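Local atomic coordinates of protein Bug27 (Bordetella pertussis, PDB entry 2QPQ), a protein that probably serves as a periplasmic solute-binding protein of the Bug family, closing its two alpha/beta domains on a small ligand in Venus-flytrap fashion. Residues Met24-Glu35 with Val253-Leu263; Val77-Leu85 with Ser290-Asp301. All coordinates share one frame; numbering follows the deposited sequence.

Interaction 1: residues Met24-Glu35 with Val253-Leu263; sequences MLARLIGNYLTE and VMQRDDVQKKL
With L28 opposite V259, helix 24-35 and helix 257-263 run nearly antiparallel, at 171°, their axes 12.1 Å apart at closest approach; Y32 lies opposite V253, at the end of helix 240-254. The Y32 side chain fills much of that gap. R256 lies over one face of its ring: CD sits 3.9 Å from the ring centroid, close to the ring normal, in a CH-pi contact, and the guanidinium follows, its plane 24° from that of the ring. A bend at chi3 (61°) folds the arginine over the tyrosine. D258 holds the guanidinium in place side-on, NE of R256 reaching OD1 of D258 at 3.0 Å and NH2 reaching OD2, both nearly in the guanidinium plane. The hydroxyl of Y32 comes toward the same carboxylate, while the opposite ring face is covered by OD1 of N31. This is helix packing on the outside of a Venus-flytrap alpha/beta domain: helix 21-35 rests on strands 10-14, 93-109 and 227-235, and R256 occupies the N-cap position where the chain turns from helix 240-254 into helix 257-266. V253 packs against the root of the tyrosine side chain, CG2 lying 3.6 Å from CB of Y32, and CG2 of V259 meets CE2 of Y32. Further along, L28 turns CD2 onto CD1 of L263, a tight 3.5 Å, and CD2 of L25 joins the same leucine. At the N-terminal end of segment 24-35 the K262 chain slides past M24 in the opposite direction, its CE 3.7 Å from the M24 sulfur SD.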
loop_
_atom_site.group_PDB
_atom_site.type_symbol
_atom_site.label_atom_id
_atom_site.label_comp_id
_atom_site.label_asym_id
_atom_site.label_seq_id
_atom_site.Cartn_x
_atom_site.Cartn_y
_atom_site.Cartn_z
ATOM N N MET A 24 -2.809 7.012 -8.791
ATOM C CA MET A 24 -4.141 6.954 -9.437
ATOM C C MET A 24 -5.178 7.661 -8.527
ATOM O O MET A 24 -5.979 8.491 -8.979
ATOM C CB MET A 24 -4.538 5.488 -9.641
ATOM C CG MET A 24 -5.958 5.290 -10.217
ATOM S SD MET A 24 -7.304 5.275 -9.009
ATOM C CE MET A 24 -7.161 3.635 -8.292
ATOM N N LEU A 25 -5.176 7.298 -7.249
ATOM C CA LEU A 25 -6.084 7.907 -6.291
ATOM C C LEU A 25 -5.835 9.408 -6.094
ATOM O O LEU A 25 -6.783 10.194 -6.042
ATOM C CB LEU A 25 -6.011 7.168 -4.969
ATOM C CG LEU A 25 -6.491 5.724 -4.933
ATOM C CD1 LEU A 25 -5.960 5.028 -3.658
ATOM C CD2 LEU A 25 -8.053 5.670 -5.021
ATOM N N ALA A 26 -4.571 9.807 -5.955
ATOM C CA ALA A 26 -4.255 11.234 -5.873
ATOM C C ALA A 26 -4.797 12.007 -7.091
ATOM O O ALA A 26 -5.440 13.045 -6.936
ATOM C CB ALA A 26 -2.715 11.470 -5.672
ATOM N N ARG A 27 -4.588 11.477 -8.291
ATOM C CA ARG A 27 -5.049 12.147 -9.514
ATOM C C ARG A 27 -6.583 12.130 -9.637
ATOM O O ARG A 27 -7.172 13.120 -10.129
ATOM C CB ARG A 27 -4.354 11.535 -10.761
ATOM C CG ARG A 27 -2.881 11.856 -10.744
ATOM C CD ARG A 27 -2.116 11.336 -11.922
ATOM N NE ARG A 27 -0.698 11.709 -11.775
ATOM C CZ ARG A 27 -0.181 12.882 -12.117
ATOM N NH1 ARG A 27 -0.965 13.831 -12.657
ATOM N NH2 ARG A 27 1.122 13.102 -11.938
ATOM N N LEU A 28 -7.215 11.048 -9.151
ATOM C CA LEU A 28 -8.684 10.942 -9.135
ATOM C C LEU A 28 -9.257 12.016 -8.182
ATOM O O LEU A 28 -10.164 12.791 -8.564
ATOM C CB LEU A 28 -9.134 9.516 -8.769
ATOM C CG LEU A 28 -10.605 9.044 -8.678
ATOM C CD1 LEU A 28 -11.274 9.100 -10.035
ATOM C CD2 LEU A 28 -10.687 7.632 -8.157
ATOM N N ILE A 29 -8.728 12.061 -6.960
ATOM C CA ILE A 29 -9.081 13.109 -5.988
ATOM C C ILE A 29 -8.848 14.509 -6.553
ATOM O O ILE A 29 -9.745 15.365 -6.502
ATOM C CB ILE A 29 -8.329 12.927 -4.609
ATOM C CG1 ILE A 29 -8.808 11.680 -3.879
ATOM C CG2 ILE A 29 -8.535 14.144 -3.659
ATOM C CD1 ILE A 29 -7.766 11.168 -2.836
ATOM N N GLY A 30 -7.668 14.733 -7.120
ATOM C CA GLY A 30 -7.260 16.050 -7.591
ATOM C C GLY A 30 -8.195 16.622 -8.648
ATOM O O GLY A 30 -8.511 17.815 -8.619
ATOM N N ASN A 31 -8.606 15.740 -9.565
ATOM C CA ASN A 31 -9.609 15.967 -10.604
ATOM C C ASN A 31 -10.949 16.494 -10.094
ATOM O O ASN A 31 -11.452 17.476 -10.603
ATOM C CB ASN A 31 -9.822 14.676 -11.433
ATOM C CG ASN A 31 -10.876 14.848 -12.569
ATOM O OD1 ASN A 31 -11.974 14.241 -12.540
ATOM N ND2 ASN A 31 -10.535 15.673 -13.574
ATOM N N TYR A 32 -11.545 15.808 -9.135
ATOM C CA TYR A 32 -12.836 16.205 -8.580
ATOM C C TYR A 32 -12.755 17.329 -7.542
ATOM O O TYR A 32 -13.719 18.062 -7.349
ATOM C CB TYR A 32 -13.553 15.006 -7.991
ATOM C CG TYR A 32 -13.932 13.987 -9.029
ATOM C CD1 TYR A 32 -14.953 14.238 -9.931
ATOM C CD2 TYR A 32 -13.262 12.766 -9.108
ATOM C CE1 TYR A 32 -15.304 13.311 -10.906
ATOM C CE2 TYR A 32 -13.609 11.824 -10.070
ATOM C CZ TYR A 32 -14.641 12.106 -10.966
ATOM O OH TYR A 32 -14.978 11.176 -11.926
ATOM N N LEU A 33 -11.611 17.440 -6.876
ATOM C CA LEU A 33 -11.346 18.499 -5.915
ATOM C C LEU A 33 -11.193 19.824 -6.656
ATOM O O LEU A 33 -11.675 20.839 -6.176
ATOM C CB LEU A 33 -10.071 18.186 -5.131
ATOM C CG LEU A 33 -10.022 18.314 -3.613
ATOM C CD1 LEU A 33 -11.224 17.687 -2.911
ATOM C CD2 LEU A 33 -8.696 17.727 -3.078
ATOM N N THR A 34 -10.518 19.804 -7.813
ATOM C CA THR A 34 -10.400 20.987 -8.687
ATOM C C THR A 34 -11.796 21.510 -9.071
ATOM O O THR A 34 -12.077 22.709 -8.976
ATOM C CB THR A 34 -9.556 20.684 -9.953
ATOM O OG1 THR A 34 -8.185 20.477 -9.584
ATOM C CG2 THR A 34 -9.635 21.832 -10.974
ATOM N N GLU A 35 -12.648 20.581 -9.501
ATOM C CA GLU A 35 -14.052 20.860 -9.803
ATOM C C GLU A 35 -14.760 21.533 -8.623
ATOM O O GLU A 35 -15.164 22.694 -8.725
ATOM C CB GLU A 35 -14.770 19.569 -10.199
ATOM C CG GLU A 35 -14.282 18.943 -11.498
ATOM C CD GLU A 35 -15.156 17.778 -11.957
ATOM O OE1 GLU A 35 -16.272 17.611 -11.388
ATOM O OE2 GLU A 35 -14.726 17.034 -12.887
ATOM N N VAL A 253 -15.781 13.708 -2.551
ATOM C CA VAL A 253 -15.261 13.052 -3.757
ATOM C C VAL A 253 -15.371 11.535 -3.685
ATOM O O VAL A 253 -15.845 10.904 -4.628
ATOM C CB VAL A 253 -13.785 13.435 -4.065
ATOM C CG1 VAL A 253 -13.263 12.612 -5.250
ATOM C CG2 VAL A 253 -13.676 14.900 -4.376
ATOM N N MET A 254 -14.930 10.945 -2.579
ATOM C CA MET A 254 -14.939 9.499 -2.450
ATOM C C MET A 254 -16.368 8.924 -2.473
ATOM O O MET A 254 -16.591 7.799 -2.965
ATOM C CB MET A 254 -14.158 9.037 -1.219
ATOM C CG MET A 254 -12.675 9.442 -1.259
ATOM S SD MET A 254 -11.813 8.728 -2.673
ATOM C CE MET A 254 -11.531 10.085 -3.725
ATOM N N GLN A 255 -17.322 9.723 -1.996
ATOM C CA GLN A 255 -18.740 9.337 -1.977
ATOM C C GLN A 255 -19.416 9.297 -3.358
ATOM O O GLN A 255 -20.522 8.776 -3.487
ATOM C CB GLN A 255 -19.499 10.282 -1.048
ATOM C CG GLN A 255 -19.215 10.014 0.425
ATOM C CD GLN A 255 -19.644 11.168 1.312
ATOM O OE1 GLN A 255 -20.406 12.063 0.878
ATOM N NE2 GLN A 255 -19.166 11.168 2.562
ATOM N N ARG A 256 -18.788 9.872 -4.375
ATOM C CA ARG A 256 -19.352 9.868 -5.724
ATOM C C ARG A 256 -19.623 8.427 -6.191
ATOM O O ARG A 256 -18.788 7.551 -5.960
ATOM C CB ARG A 256 -18.399 10.567 -6.691
ATOM C CG ARG A 256 -18.179 12.034 -6.428
ATOM C CD ARG A 256 -17.199 12.558 -7.426
ATOM N NE ARG A 256 -17.715 12.409 -8.785
ATOM C CZ ARG A 256 -18.252 13.394 -9.513
ATOM N NH1 ARG A 256 -18.332 14.623 -9.026
ATOM N NH2 ARG A 256 -18.680 13.156 -10.750
ATOM N N ASP A 257 -20.794 8.168 -6.807
ATOM C CA ASP A 257 -21.088 6.838 -7.387
ATOM C C ASP A 257 -20.006 6.433 -8.384
ATOM O O ASP A 257 -19.539 5.286 -8.394
ATOM C CB ASP A 257 -22.411 6.842 -8.185
ATOM C CG ASP A 257 -23.632 6.976 -7.335
ATOM O OD1 ASP A 257 -23.620 6.623 -6.130
ATOM O OD2 ASP A 257 -24.660 7.403 -7.927
ATOM N N ASP A 258 -19.614 7.362 -9.252
ATOM C CA ASP A 258 -18.697 6.990 -10.288
ATOM C C ASP A 258 -17.311 6.583 -9.700
ATOM O O ASP A 258 -16.692 5.617 -10.135
ATOM C CB ASP A 258 -18.631 8.035 -11.405
ATOM C CG ASP A 258 -18.138 9.374 -10.946
ATOM O OD1 ASP A 258 -17.994 9.606 -9.727
ATOM O OD2 ASP A 258 -17.887 10.222 -11.831
ATOM N N VAL A 259 -16.895 7.304 -8.665
ATOM C CA VAL A 259 -15.647 7.005 -7.960
ATOM C C VAL A 259 -15.704 5.665 -7.277
ATOM O O VAL A 259 -14.737 4.891 -7.377
ATOM C CB VAL A 259 -15.322 8.116 -6.936
ATOM C CG1 VAL A 259 -14.198 7.680 -5.998
ATOM C CG2 VAL A 259 -14.956 9.382 -7.687
ATOM N N GLN A 260 -16.804 5.382 -6.581
ATOM C CA GLN A 260 -16.953 4.106 -5.836
ATOM C C GLN A 260 -16.883 2.902 -6.780
ATOM O O GLN A 260 -16.247 1.886 -6.481
ATOM C CB GLN A 260 -18.286 4.046 -5.062
ATOM C CG GLN A 260 -18.346 4.938 -3.787
ATOM C CD GLN A 260 -17.391 4.462 -2.711
ATOM O OE1 GLN A 260 -17.368 3.283 -2.360
ATOM N NE2 GLN A 260 -16.583 5.386 -2.178
ATOM N N LYS A 261 -17.553 3.027 -7.921
ATOM C CA LYS A 261 -17.631 1.923 -8.903
ATOM C C LYS A 261 -16.248 1.626 -9.471
ATOM O O LYS A 261 -15.828 0.481 -9.491
ATOM C CB LYS A 261 -18.618 2.273 -10.039
ATOM C CG LYS A 261 -18.529 1.348 -11.244
ATOM C CD LYS A 261 -19.391 1.803 -12.411
ATOM C CE LYS A 261 -19.256 0.807 -13.580
ATOM N NZ LYS A 261 -19.581 -0.590 -13.128
ATOM N N LYS A 262 -15.568 2.678 -9.923
ATOM C CA LYS A 262 -14.230 2.602 -10.464
ATOM C C LYS A 262 -13.308 1.857 -9.525
ATOM O O LYS A 262 -12.593 0.966 -9.953
ATOM C CB LYS A 262 -13.650 3.991 -10.722
ATOM C CG LYS A 262 -12.316 3.945 -11.442
ATOM C CD LYS A 262 -11.560 5.243 -11.332
ATOM C CE LYS A 262 -10.059 5.016 -11.508
ATOM N NZ LYS A 262 -9.491 5.582 -12.764
ATOM N N LEU A 263 -13.290 2.262 -8.255
ATOM C CA LEU A 263 -12.417 1.621 -7.279
ATOM C C LEU A 263 -12.792 0.176 -7.022
ATOM O O LEU A 263 -11.928 -0.690 -6.977
ATOM C CB LEU A 263 -12.425 2.403 -5.965
ATOM C CG LEU A 263 -11.395 3.534 -5.791
ATOM C CD1 LEU A 263 -11.177 4.386 -7.000
ATOM C CD2 LEU A 263 -11.740 4.415 -4.611
#

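Interaction 2: residues Val77-Leu85 with Ser290-Asp301; sequences VNPGVFRNL and SALTKQIGLKVD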
loop_
_atom_site.group_PDB
_atom_site.type_symbol
_atom_site.label_atom_id
_atom_site.label_comp_id
_atom_site.label_asym_id
_atom_site.label_seq_id
_atom_site.Cartn_x
_atom_site.Cartn_y
_atom_site.Cartn_z
ATOM N N VAL A 77 6.185 1.930 6.748
ATOM C CA VAL A 77 7.314 0.993 6.694
ATOM C C VAL A 77 8.653 1.715 6.776
ATOM O O VAL A 77 9.627 1.219 7.374
ATOM C CB VAL A 77 7.304 0.132 5.393
ATOM C CG1 VAL A 77 8.514 -0.828 5.356
ATOM C CG2 VAL A 77 6.004 -0.671 5.282
ATOM N N ASN A 78 8.700 2.896 6.188
ATOM C CA ASN A 78 9.961 3.613 6.044
ATOM C C ASN A 78 10.756 3.917 7.312
ATOM O O ASN A 78 11.993 3.825 7.274
ATOM C CB ASN A 78 9.762 4.884 5.203
ATOM C CG ASN A 78 9.544 4.597 3.722
ATOM O OD1 ASN A 78 9.195 5.490 2.963
ATOM N ND2 ASN A 78 9.757 3.377 3.314
ATOM N N PRO A 79 10.085 4.307 8.426
ATOM C CA PRO A 79 10.868 4.611 9.608
ATOM C C PRO A 79 11.714 3.420 10.090
ATOM O O PRO A 79 12.801 3.655 10.580
ATOM C CB PRO A 79 9.801 5.052 10.640
ATOM C CG PRO A 79 8.661 5.574 9.743
ATOM C CD PRO A 79 8.649 4.558 8.669
ATOM N N GLY A 80 11.237 2.180 9.910
ATOM C CA GLY A 80 11.975 1.006 10.369
ATOM C C GLY A 80 13.106 0.585 9.441
ATOM O O GLY A 80 14.039 -0.077 9.887
ATOM N N VAL A 81 13.071 0.999 8.175
ATOM C CA VAL A 81 13.995 0.488 7.151
ATOM C C VAL A 81 14.977 1.520 6.601
ATOM O O VAL A 81 15.880 1.166 5.819
ATOM C CB VAL A 81 13.249 -0.188 5.951
ATOM C CG1 VAL A 81 12.413 -1.406 6.440
ATOM C CG2 VAL A 81 12.377 0.827 5.164
ATOM N N PHE A 82 14.789 2.790 6.972
ATOM C CA PHE A 82 15.763 3.806 6.662
ATOM C C PHE A 82 16.573 4.130 7.893
ATOM O O PHE A 82 16.004 4.311 8.954
ATOM C CB PHE A 82 15.115 5.052 6.043
ATOM C CG PHE A 82 14.705 4.839 4.623
ATOM C CD1 PHE A 82 13.482 4.226 4.329
ATOM C CD2 PHE A 82 15.553 5.221 3.588
ATOM C CE1 PHE A 82 13.116 4.000 3.012
ATOM C CE2 PHE A 82 15.217 5.011 2.274
ATOM C CZ PHE A 82 13.981 4.392 1.969
ATOM N N ARG A 83 17.895 4.172 7.731
ATOM C CA ARG A 83 18.837 4.386 8.854
ATOM C C ARG A 83 18.678 5.774 9.467
ATOM O O ARG A 83 18.657 5.917 10.698
ATOM C CB ARG A 83 20.296 4.134 8.414
ATOM C CG ARG A 83 20.548 2.673 7.943
ATOM C CD ARG A 83 22.005 2.390 7.446
ATOM N NE ARG A 83 22.100 1.038 6.868
ATOM C CZ ARG A 83 22.263 -0.069 7.589
ATOM N NH1 ARG A 83 22.361 0.014 8.908
ATOM N NH2 ARG A 83 22.312 -1.256 6.998
ATOM N N ASN A 84 18.500 6.785 8.617
ATOM C CA ASN A 84 18.453 8.180 9.073
ATOM C C ASN A 84 17.341 8.971 8.391
ATOM O O ASN A 84 17.605 9.837 7.545
ATOM C CB ASN A 84 19.782 8.895 8.815
ATOM C CG ASN A 84 20.973 8.206 9.463
ATOM O OD1 ASN A 84 21.788 7.565 8.772
ATOM N ND2 ASN A 84 21.105 8.355 10.782
ATOM N N LEU A 85 16.096 8.674 8.742
ATOM C CA LEU A 85 14.952 9.407 8.172
ATOM C C LEU A 85 15.068 10.876 8.501
ATOM O O LEU A 85 15.242 11.222 9.648
ATOM C CB LEU A 85 13.665 8.850 8.773
ATOM C CG LEU A 85 12.379 8.772 7.976
ATOM C CD1 LEU A 85 12.586 7.933 6.772
ATOM C CD2 LEU A 85 11.297 8.220 8.883
ATOM N N SER A 290 7.870 -1.519 12.217
ATOM C CA SER A 290 9.235 -1.354 12.750
ATOM C C SER A 290 9.656 -2.605 13.499
ATOM O O SER A 290 10.823 -3.027 13.422
ATOM C CB SER A 290 9.321 -0.121 13.653
ATOM O OG SER A 290 9.604 0.987 12.814
ATOM N N ALA A 291 8.698 -3.184 14.210
ATOM C CA ALA A 291 8.937 -4.428 14.951
ATOM C C ALA A 291 9.301 -5.601 14.008
ATOM O O ALA A 291 10.274 -6.352 14.239
ATOM C CB ALA A 291 7.715 -4.764 15.786
ATOM N N LEU A 292 8.515 -5.755 12.952
ATOM C CA LEU A 292 8.762 -6.759 11.928
ATOM C C LEU A 292 10.108 -6.583 11.239
ATOM O O LEU A 292 10.856 -7.542 11.108
ATOM C CB LEU A 292 7.640 -6.735 10.871
ATOM C CG LEU A 292 7.784 -7.723 9.694
ATOM C CD1 LEU A 292 7.837 -9.190 10.183
ATOM C CD2 LEU A 292 6.646 -7.482 8.702
ATOM N N THR A 293 10.411 -5.380 10.762
ATOM C CA THR A 293 11.667 -5.170 10.034
ATOM C C THR A 293 12.904 -5.212 10.975
ATOM O O THR A 293 14.018 -5.519 10.530
ATOM C CB THR A 293 11.653 -3.878 9.186
ATOM O OG1 THR A 293 11.443 -2.744 10.031
ATOM C CG2 THR A 293 10.571 -3.934 8.150
ATOM N N LYS A 294 12.696 -4.925 12.255
ATOM C CA LYS A 294 13.731 -5.190 13.272
ATOM C C LYS A 294 13.987 -6.709 13.423
ATOM O O LYS A 294 15.142 -7.129 13.358
ATOM C CB LYS A 294 13.414 -4.513 14.607
ATOM C CG LYS A 294 14.624 -4.236 15.513
ATOM C CD LYS A 294 14.158 -3.630 16.848
ATOM C CE LYS A 294 14.860 -4.226 18.059
ATOM N NZ LYS A 294 14.592 -3.327 19.263
ATOM N N GLN A 295 12.937 -7.519 13.556
ATOM C CA GLN A 295 13.078 -8.998 13.596
ATOM C C GLN A 295 13.922 -9.542 12.438
ATOM O O GLN A 295 14.866 -10.318 12.646
ATOM C CB GLN A 295 11.733 -9.701 13.492
ATOM C CG GLN A 295 10.777 -9.556 14.643
ATOM C CD GLN A 295 9.453 -10.292 14.373
ATOM O OE1 GLN A 295 9.424 -11.529 14.314
ATOM N NE2 GLN A 295 8.363 -9.535 14.200
ATOM N N ILE A 296 13.561 -9.151 11.215
ATOM C CA ILE A 296 14.187 -9.702 10.016
ATOM C C ILE A 296 15.473 -8.948 9.629
ATOM O O ILE A 296 16.162 -9.335 8.699
ATOM C CB ILE A 296 13.185 -9.734 8.784
ATOM C CG1 ILE A 296 12.845 -8.321 8.331
ATOM C CG2 ILE A 296 11.907 -10.521 9.112
ATOM C CD1 ILE A 296 12.069 -8.266 7.030
ATOM N N GLY A 297 15.771 -7.849 10.312
ATOM C CA GLY A 297 16.999 -7.104 10.056
ATOM C C GLY A 297 17.084 -6.337 8.754
ATOM O O GLY A 297 18.161 -6.217 8.161
ATOM N N LEU A 298 15.949 -5.795 8.309
ATOM C CA LEU A 298 15.874 -5.137 7.001
ATOM C C LEU A 298 16.185 -3.653 7.106
ATOM O O LEU A 298 15.533 -2.945 7.865
ATOM C CB LEU A 298 14.478 -5.338 6.372
ATOM C CG LEU A 298 14.201 -4.594 5.058
ATOM C CD1 LEU A 298 15.002 -5.120 3.878
ATOM C CD2 LEU A 298 12.722 -4.669 4.761
ATOM N N LYS A 299 17.175 -3.198 6.339
ATOM C CA LYS A 299 17.369 -1.792 6.069
ATOM C C LYS A 299 17.466 -1.633 4.556
ATOM O O LYS A 299 18.084 -2.437 3.857
ATOM C CB LYS A 299 18.638 -1.197 6.720
ATOM C CG LYS A 299 18.701 -1.198 8.241
ATOM C CD LYS A 299 17.718 -0.218 8.882
ATOM C CE LYS A 299 17.870 -0.241 10.394
ATOM N NZ LYS A 299 16.611 0.184 11.065
ATOM N N VAL A 300 16.848 -0.593 4.055
ATOM C CA VAL A 300 16.818 -0.343 2.621
ATOM C C VAL A 300 17.918 0.651 2.233
ATOM O O VAL A 300 18.259 0.765 1.073
ATOM C CB VAL A 300 15.387 0.052 2.161
ATOM C CG1 VAL A 300 15.378 0.482 0.728
ATOM C CG2 VAL A 300 14.455 -1.137 2.318
ATOM N N ASP A 301 18.498 1.350 3.202
ATOM C CA ASP A 301 19.680 2.192 2.896
ATOM C C ASP A 301 20.819 1.910 3.895
ATOM O O ASP A 301 20.826 0.865 4.562
ATOM C CB ASP A 301 19.311 3.689 2.916
ATOM C CG ASP A 301 19.082 4.188 4.303
ATOM O OD1 ASP A 301 18.934 3.328 5.194
ATOM O OD2 ASP A 301 19.068 5.420 4.531
ATOM O OXT ASP A 301 21.747 2.720 4.074
HETATM O O HOH W 1 9.449 -0.860 9.116
HETATM O O HOH W 2 15.398 2.458 11.144
HETATM O O HOH W 3 8.409 1.341 10.307
HETATM O O HOH W 4 13.187 -1.791 11.999
HETATM O O HOH W 5 15.562 -2.872 10.621
#
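R83 and D301 are brought together by their torsions: the arginine runs extended from CG to NE (chi2 178°, chi3 -173°), while D301 at chi1 73° tucks its carboxylate between its own N and carbonyl carbon, facing the R83 backbone. OD1 of D301 therefore takes the N-H of R83 on its syn lone pair at 2.9 Å, and NE of R83 reaches the terminal O of D301 at 2.6 Å, with OXT completing a salt bridge. K299 lays CG over the centre of the guanidinium face, 3.7 Å above it; its own bend at chi2 carries NZ to the carbonyl O of G80 at 2.8 Å, above the carbonyl plane. Between these polar grips, N of V300 gives a straight bond to O of V81 at 2.7 Å, and V81 packs CG1 against CG2 of T293 and CD2 of L298. CA of G80 comes within 3.4 Å of OG of S290; waters bridge this seam, one joining V77 O to T293 OG1, which is also hydrogen-bonded to O of F289. The tail leaves helix 290-296 through a Schellman motif at G297 and lies along the end of helix 74-81. The guanidinium probably favours the ionised terminal carboxylate, whereas the side-chain carboxylate is held by the R83 backbone N-H, with the positive charge nearby.

After strand 10-14 the chain forms helix 21-35, which carries the first segment of interaction 1, and then residues 77-85, half of interaction 2. It runs on through most of the fold before 253-263 returns to helix 21-35, closing a loop of 217 intervening residues; the last residues, 290-301, then close a second one of 204 on 77-85. The two loops cross, since their segments alternate along the chain. Their centres lie 33 Å apart on opposite sides of the chain's centre. Interaction 1 joins the early helix to the late helical pair, whereas interaction 2 joins the end of helix 275-296 and the tail after it to the end of helix 74-81 and the loop that follows.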